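PDB 3UN6: ABC transporter substrate-binding protein, which probably serves as the substrate-binding component of an ABC-type import system and binds zinc in the crystal, its natural cargo being unestablished. Local coordinates for residues Tyr41-His46 with Leu69-Asn74; Ala90-Glu95 with Val222-Gly227; Ser173-Pro178 with Glu193-Leu198. All blocks are in the same frame, centred on the assembly; numbering follows the deposited sequence.

Overall arrangement
Contacts 1 and 2 belong to one five-stranded mixed sheet, where strand 36-41 runs between strands 66-71 and 89-93, and strand 221-225 lies beyond 89-93. Their centres are about 12 Å apart, and His-46 O makes a weak hydrogen bond with Ser-91 OG. Contact 3, its centre also about 12 Å from contact 1 but about 21 Å from contact 2, packs against strand 188-192 of the second sheet; Thr-45 and Glu-193 join it to contact 1. Along the chain contact 1 comes first, and contact 3 falls between the segments of contact 2. One zinc is held by His-46, Cys-220 and Cys-221 beside contacts 1 and 2, and a second lies near Leu-42 and Pro-174, consistent with two-lobed type II binding proteins.

Contact 1: Tyr41-His46 with Leu69-Asn74; sequences YLPITH and LVKFNN. With ZN (zinc ion), chain B; PO4 (phosphate ion), chain D.
Tyr-41 grips the backbone on both sides of Lys-71: its N donates to Val-70 O at 3.0 Å, and its O accepts from Phe-72 N at 2.9 Å. Tyr-41 and Lys-71 thus form a parallel bridge, their side chains on one face of the sheet. With CG between its own N and carbonyl carbon (chi1 73°), the tyrosine leans toward the partner strand and its side chain crosses that of Lys-71 obliquely; Lys-71 CA sits over one ring face, offset toward the rim, 4.1 Å from the centroid. An aromatic polar at its end suits this place, since water 1 links Tyr-41 OH to Leu-69 O. Lys-71 NZ bonds O3 of a phosphate ion at 3.0 Å, probably from the crystallisation liquor and shared with Lys-266. Leu-42 brings CD1 to 4.0 Å from Phe-72 CB. Pro-43, centre of an inverse gamma turn, turns the chain toward His-46, whose ND1 binds zinc at 2.1 Å; Cys-220 and Cys-221 bind the same ion. The Asn-74 side chain caps the start of helix 75-83, while its ND2 bonds Asp-77. That helix packs on Leu-42 and Phe-72, helix 48-58 covers Leu-69, and strand 66-71 is outermost in its sheet.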
ATOM      1  N   TYR A  41      -8.450   4.744  -4.160  1.00 21.17           N
ATOM      2  CA  TYR A  41      -7.832   4.049  -3.049  1.00 21.61           C
ATOM      3  C   TYR A  41      -8.614   2.843  -2.569  1.00 22.34           C
ATOM      4  O   TYR A  41      -9.813   2.689  -2.860  1.00 23.54           O
ATOM      5  CB  TYR A  41      -7.745   5.003  -1.834  1.00 21.02           C
ATOM      6  CG  TYR A  41      -9.077   5.255  -1.172  1.00 23.74           C
ATOM      7  CD1 TYR A  41      -9.996   6.149  -1.719  1.00 23.44           C
ATOM      8  CD2 TYR A  41      -9.435   4.587  -0.007  1.00 23.46           C
ATOM      9  CE1 TYR A  41     -11.223   6.370  -1.128  1.00 22.34           C
ATOM     10  CE2 TYR A  41     -10.673   4.796   0.592  1.00 24.70           C
ATOM     11  CZ  TYR A  41     -11.557   5.697   0.026  1.00 26.67           C
ATOM     12  OH  TYR A  41     -12.773   5.909   0.611  1.00 29.50           O
ATOM     13  N   LEU A  42      -7.903   2.011  -1.813  1.00 22.64           N
ATOM     14  CA  LEU A  42      -8.474   0.925  -1.033  1.00 22.95           C
ATOM     15  C   LEU A  42      -8.420   1.377   0.438  1.00 23.28           C
ATOM     16  O   LEU A  42      -7.469   2.127   0.818  1.00 24.37           O
ATOM     17  CB  LEU A  42      -7.720  -0.388  -1.232  1.00 22.38           C
ATOM     18  CG  LEU A  42      -8.191  -1.338  -2.344  1.00 24.35           C
ATOM     19  CD1 LEU A  42      -7.899  -0.793  -3.777  1.00 20.50           C
ATOM     20  CD2 LEU A  42      -7.517  -2.719  -2.126  1.00 21.79           C
ATOM     21  N   PRO A  43      -9.400   0.929   1.280  1.00 22.71           N
ATOM     22  CA  PRO A  43      -9.494   1.327   2.705  1.00 22.22           C
ATOM     23  C   PRO A  43      -8.498   0.581   3.621  1.00 23.20           C
ATOM     24  O   PRO A  43      -8.874  -0.194   4.480  1.00 20.55           O
ATOM     25  CB  PRO A  43     -10.944   0.985   3.065  1.00 22.66           C
ATOM     26  CG  PRO A  43     -11.249  -0.229   2.223  1.00 24.49           C
ATOM     27  CD  PRO A  43     -10.452  -0.056   0.931  1.00 23.05           C
ATOM     28  N   ILE A  44      -7.221   0.867   3.408  1.00 22.57           N
ATOM     29  CA  ILE A  44      -6.132   0.276   4.144  1.00 21.94           C
ATOM     30  C   ILE A  44      -5.316   1.442   4.696  1.00 21.73           C
ATOM     31  O   ILE A  44      -5.443   2.564   4.206  1.00 21.17           O
ATOM     32  CB  ILE A  44      -5.269  -0.558   3.236  1.00 20.70           C
ATOM     33  CG1 ILE A  44      -4.810   0.284   2.025  1.00 18.83           C
ATOM     34  CG2 ILE A  44      -6.047  -1.811   2.780  1.00 21.11           C
ATOM     35  CD1 ILE A  44      -3.909  -0.459   1.040  1.00 17.43           C
ATOM     36  N   THR A  45      -4.491   1.191   5.706  1.00 22.40           N
ATOM     37  CA  THR A  45      -3.680   2.273   6.303  1.00 22.56           C
ATOM     38  C   THR A  45      -2.724   2.909   5.300  1.00 22.38           C
ATOM     39  O   THR A  45      -2.296   4.055   5.483  1.00 23.76           O
ATOM     40  CB  THR A  45      -2.831   1.801   7.495  1.00 23.39           C
ATOM     41  OG1 THR A  45      -1.818   0.891   7.046  1.00 23.84           O
ATOM     42  CG2 THR A  45      -3.704   1.152   8.576  1.00 21.86           C
ATOM     43  N   HIS A  46      -2.405   2.190   4.233  1.00 20.92           N
ATOM     44  CA  HIS A  46      -1.476   2.718   3.260  1.00 21.84           C
ATOM     45  C   HIS A  46      -2.022   3.879   2.467  1.00 22.35           C
ATOM     46  O   HIS A  46      -1.252   4.592   1.818  1.00 23.38           O
ATOM     47  CB  HIS A  46      -0.961   1.633   2.313  1.00 20.92           C
ATOM     48  CG  HIS A  46      -0.273   0.512   3.019  1.00 22.18           C
ATOM     49  ND1 HIS A  46       0.194  -0.600   2.363  1.00 20.05           N
ATOM     50  CD2 HIS A  46      -0.029   0.306   4.336  1.00 23.17           C
ATOM     51  CE1 HIS A  46       0.740  -1.424   3.236  1.00 26.46           C
ATOM     52  NE2 HIS A  46       0.613  -0.899   4.444  1.00 23.74           N
ATOM     53  N   LEU A  69     -12.317  11.480  -3.383  1.00 30.72           N
ATOM     54  CA  LEU A  69     -11.703  10.197  -3.094  1.00 28.42           C
ATOM     55  C   LEU A  69     -12.653   9.077  -3.554  1.00 27.92           C
ATOM     56  O   LEU A  69     -13.776   8.959  -3.076  1.00 27.45           O
ATOM     57  CB  LEU A  69     -11.405  10.084  -1.604  1.00 28.79           C
ATOM     58  CG  LEU A  69     -10.465  11.132  -1.013  1.00 28.46           C
ATOM     59  CD1 LEU A  69     -10.383  10.935   0.497  1.00 34.56           C
ATOM     60  CD2 LEU A  69      -9.078  11.064  -1.639  1.00 26.95           C
ATOM     61  N   VAL A  70     -12.169   8.236  -4.458  1.00 26.11           N
ATOM     62  CA  VAL A  70     -12.980   7.175  -5.062  1.00 25.58           C
ATOM     63  C   VAL A  70     -12.503   5.803  -4.537  1.00 24.87           C
ATOM     64  O   VAL A  70     -11.349   5.392  -4.787  1.00 22.80           O
ATOM     65  CB  VAL A  70     -12.859   7.256  -6.606  1.00 26.08           C
ATOM     66  CG1 VAL A  70     -13.755   6.225  -7.300  1.00 26.35           C
ATOM     67  CG2 VAL A  70     -13.189   8.675  -7.089  1.00 24.91           C
ATOM     68  N   LYS A  71     -13.390   5.095  -3.833  1.00 24.37           N
ATOM     69  CA  LYS A  71     -13.060   3.813  -3.194  1.00 24.58           C
ATOM     70  C   LYS A  71     -13.243   2.566  -4.051  1.00 23.80           C
ATOM     71  O   LYS A  71     -14.251   2.416  -4.738  1.00 25.61           O
ATOM     72  CB  LYS A  71     -13.898   3.626  -1.925  1.00 25.74           C
ATOM     73  CG  LYS A  71     -13.497   2.405  -1.125  1.00 28.21           C
ATOM     74  CD  LYS A  71     -14.295   2.238   0.164  1.00 34.67           C
ATOM     75  CE  LYS A  71     -15.693   1.736  -0.118  1.00 40.03           C
ATOM     76  NZ  LYS A  71     -16.384   1.432   1.157  1.00 44.11           N
ATOM     77  N   PHE A  72     -12.291   1.646  -3.935  1.00 22.31           N
ATOM     78  CA  PHE A  72     -12.292   0.373  -4.659  1.00 21.88           C
ATOM     79  C   PHE A  72     -12.111  -0.745  -3.643  1.00 24.07           C
ATOM     80  O   PHE A  72     -11.573  -0.513  -2.575  1.00 23.35           O
ATOM     81  CB  PHE A  72     -11.162   0.361  -5.690  1.00 22.33           C
ATOM     82  CG  PHE A  72     -11.379   1.328  -6.816  1.00 22.91           C
ATOM     83  CD1 PHE A  72     -10.868   2.615  -6.756  1.00 17.97           C
ATOM     84  CD2 PHE A  72     -12.144   0.962  -7.907  1.00 25.18           C
ATOM     85  CE1 PHE A  72     -11.087   3.530  -7.772  1.00 24.20           C
ATOM     86  CE2 PHE A  72     -12.381   1.862  -8.943  1.00 27.20           C
ATOM     87  CZ  PHE A  72     -11.844   3.171  -8.867  1.00 26.00           C
ATOM     88  N   ASN A  73     -12.596  -1.947  -3.962  1.00 26.13           N
ATOM     89  CA  ASN A  73     -12.488  -3.107  -3.059  1.00 28.14           C
ATOM     90  C   ASN A  73     -11.342  -4.046  -3.446  1.00 26.39           C
ATOM     91  O   ASN A  73     -11.014  -4.948  -2.703  1.00 26.90           O
ATOM     92  CB  ASN A  73     -13.774  -3.949  -3.090  1.00 30.62           C
ATOM     93  CG  ASN A  73     -15.025  -3.145  -2.790  1.00 37.28           C
ATOM     94  OD1 ASN A  73     -16.071  -3.339  -3.437  1.00 43.50           O
ATOM     95  ND2 ASN A  73     -14.934  -2.237  -1.816  1.00 40.99           N
ATOM     96  N   ASN A  74     -10.774  -3.855  -4.628  1.00 26.17           N
ATOM     97  CA  ASN A  74      -9.685  -4.701  -5.128  1.00 25.77           C
ATOM     98  C   ASN A  74      -8.774  -3.915  -6.053  1.00 24.03           C
ATOM     99  O   ASN A  74      -9.179  -2.894  -6.619  1.00 23.31           O
ATOM    100  CB  ASN A  74     -10.241  -5.895  -5.892  1.00 26.38           C
ATOM    101  CG  ASN A  74     -11.102  -5.478  -7.079  1.00 28.54           C
ATOM    102  OD1 ASN A  74     -10.618  -5.349  -8.208  1.00 29.28           O
ATOM    103  ND2 ASN A  74     -12.363  -5.203  -6.814  1.00 28.92           N
TER
HETATM  104 ZN    ZN B 325       0.325  -1.138   0.329  1.00 23.00          ZN
HETATM  105  P   PO4 D 327     -20.141   1.359   1.187  0.50 42.53           P
HETATM  106  O1  PO4 D 327     -20.417   0.673   2.505  0.50 38.59           O
HETATM  107  O2  PO4 D 327     -19.593   2.738   1.450  0.50 42.52           O
HETATM  108  O3  PO4 D 327     -19.118   0.574   0.408  0.50 39.38           O
HETATM  109  O4  PO4 D 327     -21.439   1.472   0.425  0.50 42.28           O
HETATM  110  O   HOH W   1     -14.685   7.673  -0.850  1.00 44.49           O
HETATM  111  O   HOH W   2      -1.346  -2.842   0.221  1.00 17.68           O

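Contact 2: Ala90-Glu95 with Val222-Gly227; sequences ASTLIE and VLVLRG
Ala-90 and Val-224 pair through their flat peptide groups, N-H to C=O, while side chains occupy the two faces of the sheet: Ala-90, Thr-92, Val-222 and Val-224 on one, Ser-91 and Leu-223 on the other. Ala-90 N donates to Val-224 O at 3.0 Å, and the return bond from Val-224 N to Ala-90 O is nearly straight, with 172° at the hydrogen. Thr-92 and Val-222 form a second hydrogen-bonded pair, joined in both directions at 2.9 Å between N of each and O of the other. Between them Ser-91 and Leu-223 are a non-hydrogen-bonded pair, where Ser-91 CA approaches Val-222 O to 3.3 Å. The short strand segments 90-93 and 222-225 run at 123° to each other, well short of straight antiparallel.

On the first face the small CB of Ala-90 lies 4.4 Å from Val-224 CG2, and Thr-92 meets the same valine at about a right angle, CG2 to CG2 3.9 Å. Thr-92 OG1 lies anti to its backbone N (chi1 -170°), which leaves the methyl to make this apolar contact. Beta-branched residues suit such extended strands. Ile-94, already in the helix that follows, lays CD1 against Val-222 CG1 at 3.9 Å. On the other face Ser-91 OG makes a weak hydrogen bond to His-46 O, a second-shell link to a zinc ligand. Helix 75-83 packs on Thr-92 and Val-224. The strand order 2-1-3-5-4 matches type II substrate-binding proteins, consistent with the family; there this strand, antiparallel to its neighbours, enters the sheet just after the chain crosses back from the other lobe.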
ATOM      1  N   ALA A  90      -3.974   7.857  -7.776  1.00 20.89           N
ATOM      2  CA  ALA A  90      -4.334   6.813  -6.841  1.00 21.27           C
ATOM      3  C   ALA A  90      -3.223   6.465  -5.870  1.00 20.60           C
ATOM      4  O   ALA A  90      -2.053   6.716  -6.151  1.00 20.27           O
ATOM      5  CB  ALA A  90      -4.679   5.548  -7.634  1.00 20.71           C
ATOM      6  N   SER A  91      -3.607   5.924  -4.709  1.00 21.62           N
ATOM      7  CA  SER A  91      -2.639   5.313  -3.779  1.00 21.75           C
ATOM      8  C   SER A  91      -2.662   3.848  -4.217  1.00 20.89           C
ATOM      9  O   SER A  91      -3.727   3.234  -4.230  1.00 20.68           O
ATOM     10  CB  SER A  91      -3.074   5.455  -2.317  1.00 22.47           C
ATOM     11  OG  SER A  91      -2.086   4.927  -1.455  1.00 23.32           O
ATOM     12  N   THR A  92      -1.515   3.293  -4.596  1.00 22.19           N
ATOM     13  CA  THR A  92      -1.485   1.949  -5.184  1.00 22.14           C
ATOM     14  C   THR A  92      -0.202   1.178  -4.921  1.00 20.75           C
ATOM     15  O   THR A  92       0.829   1.750  -4.558  1.00 20.07           O
ATOM     16  CB  THR A  92      -1.740   2.045  -6.744  1.00 22.77           C
ATOM     17  OG1 THR A  92      -1.959   0.740  -7.317  1.00 28.04           O
ATOM     18  CG2 THR A  92      -0.576   2.711  -7.446  1.00 21.84           C
ATOM     19  N   LEU A  93      -0.278  -0.133  -5.089  1.00 20.08           N
ATOM     20  CA  LEU A  93       0.888  -1.001  -4.932  1.00 20.96           C
ATOM     21  C   LEU A  93       1.986  -0.508  -5.901  1.00 21.02           C
ATOM     22  O   LEU A  93       1.726  -0.284  -7.094  1.00 20.91           O
ATOM     23  CB  LEU A  93       0.536  -2.442  -5.272  1.00 21.91           C
ATOM     24  CG  LEU A  93      -0.610  -3.058  -4.464  1.00 23.30           C
ATOM     25  CD1 LEU A  93      -0.885  -4.443  -5.027  1.00 20.24           C
ATOM     26  CD2 LEU A  93      -0.283  -3.087  -2.960  1.00 20.25           C
ATOM     27  N   ILE A  94       3.205  -0.342  -5.386  1.00 20.90           N
ATOM     28  CA  ILE A  94       4.288   0.205  -6.206  1.00 20.31           C
ATOM     29  C   ILE A  94       4.679  -0.726  -7.354  1.00 21.18           C
ATOM     30  O   ILE A  94       4.999  -0.253  -8.442  1.00 20.05           O
ATOM     31  CB  ILE A  94       5.523   0.663  -5.327  1.00 20.88           C
ATOM     32  CG1 ILE A  94       6.508   1.477  -6.174  1.00 21.47           C
ATOM     33  CG2 ILE A  94       6.204  -0.530  -4.629  1.00 19.51           C
ATOM     34  CD1 ILE A  94       7.787   1.928  -5.411  1.00 22.32           C
ATOM     35  N   GLU A  95       4.612  -2.049  -7.132  1.00 21.43           N
ATOM     36  CA  GLU A  95       5.016  -3.011  -8.158  1.00 23.04           C
ATOM     37  C   GLU A  95       4.003  -3.037  -9.270  1.00 22.42           C
ATOM     38  O   GLU A  95       4.367  -3.157 -10.422  1.00 22.72           O
ATOM     39  CB  GLU A  95       5.210  -4.443  -7.598  1.00 22.54           C
ATOM     40  CG  GLU A  95       6.382  -4.621  -6.568  1.00 25.05           C
ATOM     41  CD  GLU A  95       6.042  -4.213  -5.125  1.00 24.38           C
ATOM     42  OE1 GLU A  95       4.901  -3.754  -4.857  1.00 22.89           O
ATOM     43  OE2 GLU A  95       6.917  -4.377  -4.237  1.00 21.89           O
ATOM     44  N   VAL A 222       2.330   3.712  -3.126  1.00 20.50           N
ATOM     45  CA  VAL A 222       2.782   5.052  -3.535  1.00 19.73           C
ATOM     46  C   VAL A 222       1.602   5.853  -4.092  1.00 20.83           C
ATOM     47  O   VAL A 222       0.609   5.284  -4.564  1.00 19.30           O
ATOM     48  CB  VAL A 222       3.859   4.981  -4.686  1.00 20.45           C
ATOM     49  CG1 VAL A 222       5.221   4.580  -4.139  1.00 18.45           C
ATOM     50  CG2 VAL A 222       3.388   4.060  -5.804  1.00 20.35           C
ATOM     51  N   LEU A 223       1.704   7.174  -3.997  1.00 22.51           N
ATOM     52  CA  LEU A 223       0.755   8.066  -4.639  1.00 21.09           C
ATOM     53  C   LEU A 223       1.282   8.268  -6.054  1.00 21.88           C
ATOM     54  O   LEU A 223       2.436   8.742  -6.245  1.00 20.92           O
ATOM     55  CB  LEU A 223       0.691   9.412  -3.941  1.00 21.60           C
ATOM     56  CG  LEU A 223      -0.179  10.494  -4.614  1.00 22.89           C
ATOM     57  CD1 LEU A 223      -1.612  10.082  -4.671  1.00 18.09           C
ATOM     58  CD2 LEU A 223      -0.033  11.834  -3.859  1.00 21.23           C
ATOM     59  N   VAL A 224       0.474   7.863  -7.034  1.00 20.66           N
ATOM     60  CA  VAL A 224       0.797   8.071  -8.428  1.00 21.85           C
ATOM     61  C   VAL A 224      -0.229   9.024  -9.033  1.00 22.14           C
ATOM     62  O   VAL A 224      -1.398   9.045  -8.610  1.00 21.01           O
ATOM     63  CB  VAL A 224       0.783   6.777  -9.222  1.00 23.88           C
ATOM     64  CG1 VAL A 224       1.776   5.786  -8.613  1.00 21.06           C
ATOM     65  CG2 VAL A 224      -0.620   6.169  -9.260  1.00 21.77           C
ATOM     66  N   LEU A 225       0.215   9.821 -10.004  1.00 20.48           N
ATOM     67  CA  LEU A 225      -0.653  10.741 -10.704  1.00 21.10           C
ATOM     68  C   LEU A 225      -0.514  10.497 -12.156  1.00 23.55           C
ATOM     69  O   LEU A 225       0.583  10.156 -12.627  1.00 23.44           O
ATOM     70  CB  LEU A 225      -0.244  12.194 -10.432  1.00 21.87           C
ATOM     71  CG  LEU A 225      -0.340  12.638  -8.973  1.00 24.87           C
ATOM     72  CD1 LEU A 225       0.240  14.037  -8.782  1.00 27.49           C
ATOM     73  CD2 LEU A 225      -1.776  12.575  -8.482  1.00 25.33           C
ATOM     74  N   ARG A 226      -1.619  10.661 -12.884  1.00 25.25           N
ATOM     75  CA  ARG A 226      -1.578  10.550 -14.324  1.00 25.68           C
ATOM     76  C   ARG A 226      -0.724  11.699 -14.862  1.00 27.69           C
ATOM     77  O   ARG A 226      -0.748  12.803 -14.330  1.00 27.75           O
ATOM     78  CB  ARG A 226      -2.995  10.549 -14.934  1.00 27.09           C
ATOM     79  CG  ARG A 226      -3.753   9.223 -14.773  1.00 24.25           C
ATOM     80  CD  ARG A 226      -5.150   9.259 -15.416  1.00 22.38           C
ATOM     81  NE  ARG A 226      -5.123   9.578 -16.850  1.00 26.13           N
ATOM     82  CZ  ARG A 226      -4.982   8.692 -17.837  1.00 29.62           C
ATOM     83  NH1 ARG A 226      -4.844   7.397 -17.591  1.00 27.13           N
ATOM     84  NH2 ARG A 226      -4.983   9.110 -19.090  1.00 33.22           N
ATOM     85  N   GLY A 227       0.029  11.419 -15.923  1.00 29.64           N
ATOM     86  CA  GLY A 227       0.956  12.377 -16.527  1.00 30.71           C
ATOM     87  C   GLY A 227       0.403  13.729 -16.920  1.00 32.55           C
ATOM     88  O   GLY A 227       1.110  14.729 -16.820  1.00 33.36           O
TER

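Contact 3: Ser173-Pro178 with Glu193-Leu198; sequences SPAEMP and EPFGAL
Phe-195 turns one face of its ring to the turn at Pro-174 and Ala-175. Pro-174 CB lies over that face as a CH-pi contact, 3.9 Å from the ring centroid and displaced toward the CD2 rim, which it approaches to 3.5 Å. Ala-175 N lies over another part of the same face; Ala-175 CA comes within 3.6 Å of Phe-195 CE1, and its small CB adds a contact at the same carbon. Phe-195 has CG anti to its carbonyl carbon (chi1 -65°), which starts the side chain toward this turn. Compact proline and alanine let backbone and ring come close. One turn further on, Pro-178 CG meets Leu-198 CD2 at 4.2 Å, extending the apolar seam.

At the start of the helix carrying Phe-195, Glu-193 OE1 accepts from Gly-196 N and, by its syn lone pair and straighter, from Ala-197 N, at 2.9 Å each. Gly-196, lacking a side chain, accommodates that carboxylate, and a cis peptide precedes Pro-194. Thus the turn leading into helix 177-182 packs on the start of helix 195-201; Tyr-189 and Val-191 of strand 188-192 touch the first segment, Tyr-189 OH also bonds Phe-195 O, and helix 269-277 lies against Pro-194 and Ala-197.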
ATOM      1  N   SER A 173      -8.803 -10.066  -2.992  1.00 29.06           N
ATOM      2  CA  SER A 173      -8.961  -8.750  -2.382  1.00 29.28           C
ATOM      3  C   SER A 173      -8.649  -8.853  -0.882  1.00 27.48           C
ATOM      4  O   SER A 173      -8.860  -9.890  -0.262  1.00 26.03           O
ATOM      5  CB  SER A 173     -10.380  -8.220  -2.590  1.00 31.01           C
ATOM      6  OG  SER A 173     -11.312  -9.114  -2.047  1.00 36.94           O
ATOM      7  N   PRO A 174      -8.113  -7.783  -0.301  1.00 26.46           N
ATOM      8  CA  PRO A 174      -7.815  -7.785   1.126  1.00 26.35           C
ATOM      9  C   PRO A 174      -9.017  -8.179   1.994  1.00 28.48           C
ATOM     10  O   PRO A 174      -8.870  -9.038   2.885  1.00 27.51           O
ATOM     11  CB  PRO A 174      -7.399  -6.326   1.387  1.00 26.48           C
ATOM     12  CG  PRO A 174      -6.844  -5.882   0.067  1.00 25.11           C
ATOM     13  CD  PRO A 174      -7.690  -6.537  -0.958  1.00 26.34           C
ATOM     14  N   ALA A 175     -10.196  -7.595   1.715  1.00 28.35           N
ATOM     15  CA  ALA A 175     -11.418  -7.868   2.498  1.00 29.66           C
ATOM     16  C   ALA A 175     -11.846  -9.343   2.505  1.00 30.31           C
ATOM     17  O   ALA A 175     -12.599  -9.776   3.379  1.00 32.41           O
ATOM     18  CB  ALA A 175     -12.600  -6.995   1.991  1.00 29.68           C
ATOM     19  N   GLU A 176     -11.398 -10.097   1.520  1.00 30.25           N
ATOM     20  CA  GLU A 176     -11.757 -11.512   1.411  1.00 30.32           C
ATOM     21  C   GLU A 176     -10.824 -12.438   2.178  1.00 29.03           C
ATOM     22  O   GLU A 176     -11.113 -13.622   2.336  1.00 28.06           O
ATOM     23  CB  GLU A 176     -11.753 -11.918  -0.069  1.00 32.31           C
ATOM     24  CG  GLU A 176     -12.887 -11.335  -0.873  1.00 37.32           C
ATOM     25  CD  GLU A 176     -12.875 -11.737  -2.362  1.00 47.42           C
ATOM     26  OE1 GLU A 176     -11.778 -11.936  -2.943  1.00 45.03           O
ATOM     27  OE2 GLU A 176     -13.991 -11.828  -2.953  1.00 53.26           O
HETATM   28  N   MSE A 177      -9.700 -11.913   2.667  1.00 28.24           N
HETATM   29  CA  MSE A 177      -8.695 -12.765   3.308  1.00 27.55           C
HETATM   30  C   MSE A 177      -9.099 -13.388   4.644  1.00 29.05           C
HETATM   31  O   MSE A 177      -8.861 -14.578   4.854  1.00 29.83           O
HETATM   32  CB  MSE A 177      -7.357 -12.032   3.387  1.00 27.55           C
HETATM   33  CG  MSE A 177      -6.748 -11.833   1.984  1.00 27.38           C
HETATM   34 SE   MSE A 177      -5.166 -10.794   2.082  1.00 30.29          SE
HETATM   35  CE  MSE A 177      -4.817 -10.550   0.121  1.00 23.29           C
ATOM     36  N   PRO A 178      -9.729 -12.612   5.542  1.00 30.84           N
ATOM     37  CA  PRO A 178     -10.141 -13.210   6.828  1.00 33.10           C
ATOM     38  C   PRO A 178     -11.065 -14.412   6.681  1.00 34.52           C
ATOM     39  O   PRO A 178     -10.868 -15.417   7.349  1.00 36.80           O
ATOM     40  CB  PRO A 178     -10.868 -12.061   7.531  1.00 34.29           C
ATOM     41  CG  PRO A 178     -10.219 -10.859   7.014  1.00 30.44           C
ATOM     42  CD  PRO A 178      -9.916 -11.154   5.550  1.00 28.73           C
ATOM     43  N   GLU A 193      -2.544  -3.487   6.830  1.00 21.19           N
ATOM     44  CA  GLU A 193      -3.553  -3.362   7.867  1.00 23.15           C
ATOM     45  C   GLU A 193      -4.638  -2.481   7.249  1.00 22.30           C
ATOM     46  O   GLU A 193      -4.360  -1.731   6.313  1.00 21.24           O
ATOM     47  CB  GLU A 193      -2.968  -2.764   9.125  1.00 25.34           C
ATOM     48  CG  GLU A 193      -2.006  -3.707   9.859  1.00 29.59           C
ATOM     49  CD  GLU A 193      -2.685  -4.953  10.481  1.00 36.34           C
ATOM     50  OE1 GLU A 193      -3.724  -5.423   9.969  1.00 34.64           O
ATOM     51  OE2 GLU A 193      -2.142  -5.487  11.479  1.00 40.02           O
ATOM     52  N   PRO A 194      -5.876  -2.567   7.760  1.00 21.77           N
ATOM     53  CA  PRO A 194      -6.321  -3.315   8.903  1.00 22.78           C
ATOM     54  C   PRO A 194      -6.749  -4.757   8.648  1.00 23.29           C
ATOM     55  O   PRO A 194      -7.321  -5.358   9.535  1.00 23.01           O
ATOM     56  CB  PRO A 194      -7.532  -2.507   9.347  1.00 23.17           C
ATOM     57  CG  PRO A 194      -8.133  -2.058   8.054  1.00 22.43           C
ATOM     58  CD  PRO A 194      -7.005  -1.903   7.092  1.00 23.99           C
ATOM     59  N   PHE A 195      -6.413  -5.325   7.494  1.00 23.68           N
ATOM     60  CA  PHE A 195      -6.899  -6.665   7.170  1.00 24.97           C
ATOM     61  C   PHE A 195      -6.245  -7.817   7.923  1.00 26.13           C
ATOM     62  O   PHE A 195      -6.765  -8.924   7.917  1.00 28.59           O
ATOM     63  CB  PHE A 195      -7.032  -6.841   5.649  1.00 25.47           C
ATOM     64  CG  PHE A 195      -8.078  -5.931   5.085  1.00 24.76           C
ATOM     65  CD1 PHE A 195      -9.438  -6.222   5.291  1.00 27.13           C
ATOM     66  CD2 PHE A 195      -7.731  -4.722   4.513  1.00 23.01           C
ATOM     67  CE1 PHE A 195     -10.439  -5.360   4.849  1.00 29.67           C
ATOM     68  CE2 PHE A 195      -8.735  -3.833   4.048  1.00 25.58           C
ATOM     69  CZ  PHE A 195     -10.098  -4.163   4.236  1.00 27.45           C
ATOM     70  N   GLY A 196      -5.151  -7.544   8.631  1.00 26.03           N
ATOM     71  CA  GLY A 196      -4.543  -8.557   9.491  1.00 26.18           C
ATOM     72  C   GLY A 196      -5.254  -8.513  10.831  1.00 27.63           C
ATOM     73  O   GLY A 196      -5.738  -9.539  11.338  1.00 26.17           O
ATOM     74  N   ALA A 197      -5.339  -7.310  11.400  1.00 26.58           N
ATOM     75  CA  ALA A 197      -6.010  -7.123  12.662  1.00 27.29           C
ATOM     76  C   ALA A 197      -7.442  -7.656  12.541  1.00 28.95           C
ATOM     77  O   ALA A 197      -7.948  -8.285  13.465  1.00 28.49           O
ATOM     78  CB  ALA A 197      -6.007  -5.657  13.051  1.00 27.67           C
ATOM     79  N   LEU A 198      -8.085  -7.430  11.391  1.00 27.86           N
ATOM     80  CA  LEU A 198      -9.454  -7.913  11.191  1.00 29.16           C
ATOM     81  C   LEU A 198      -9.475  -9.446  11.224  1.00 31.36           C
ATOM     82  O   LEU A 198     -10.380 -10.035  11.811  1.00 31.09           O
ATOM     83  CB  LEU A 198     -10.052  -7.390   9.883  1.00 28.93           C
ATOM     84  CG  LEU A 198     -11.525  -7.706   9.655  1.00 27.65           C
ATOM     85  CD1 LEU A 198     -12.403  -7.109  10.754  1.00 27.75           C
ATOM     86  CD2 LEU A 198     -11.987  -7.223   8.263  1.00 24.71           C
TER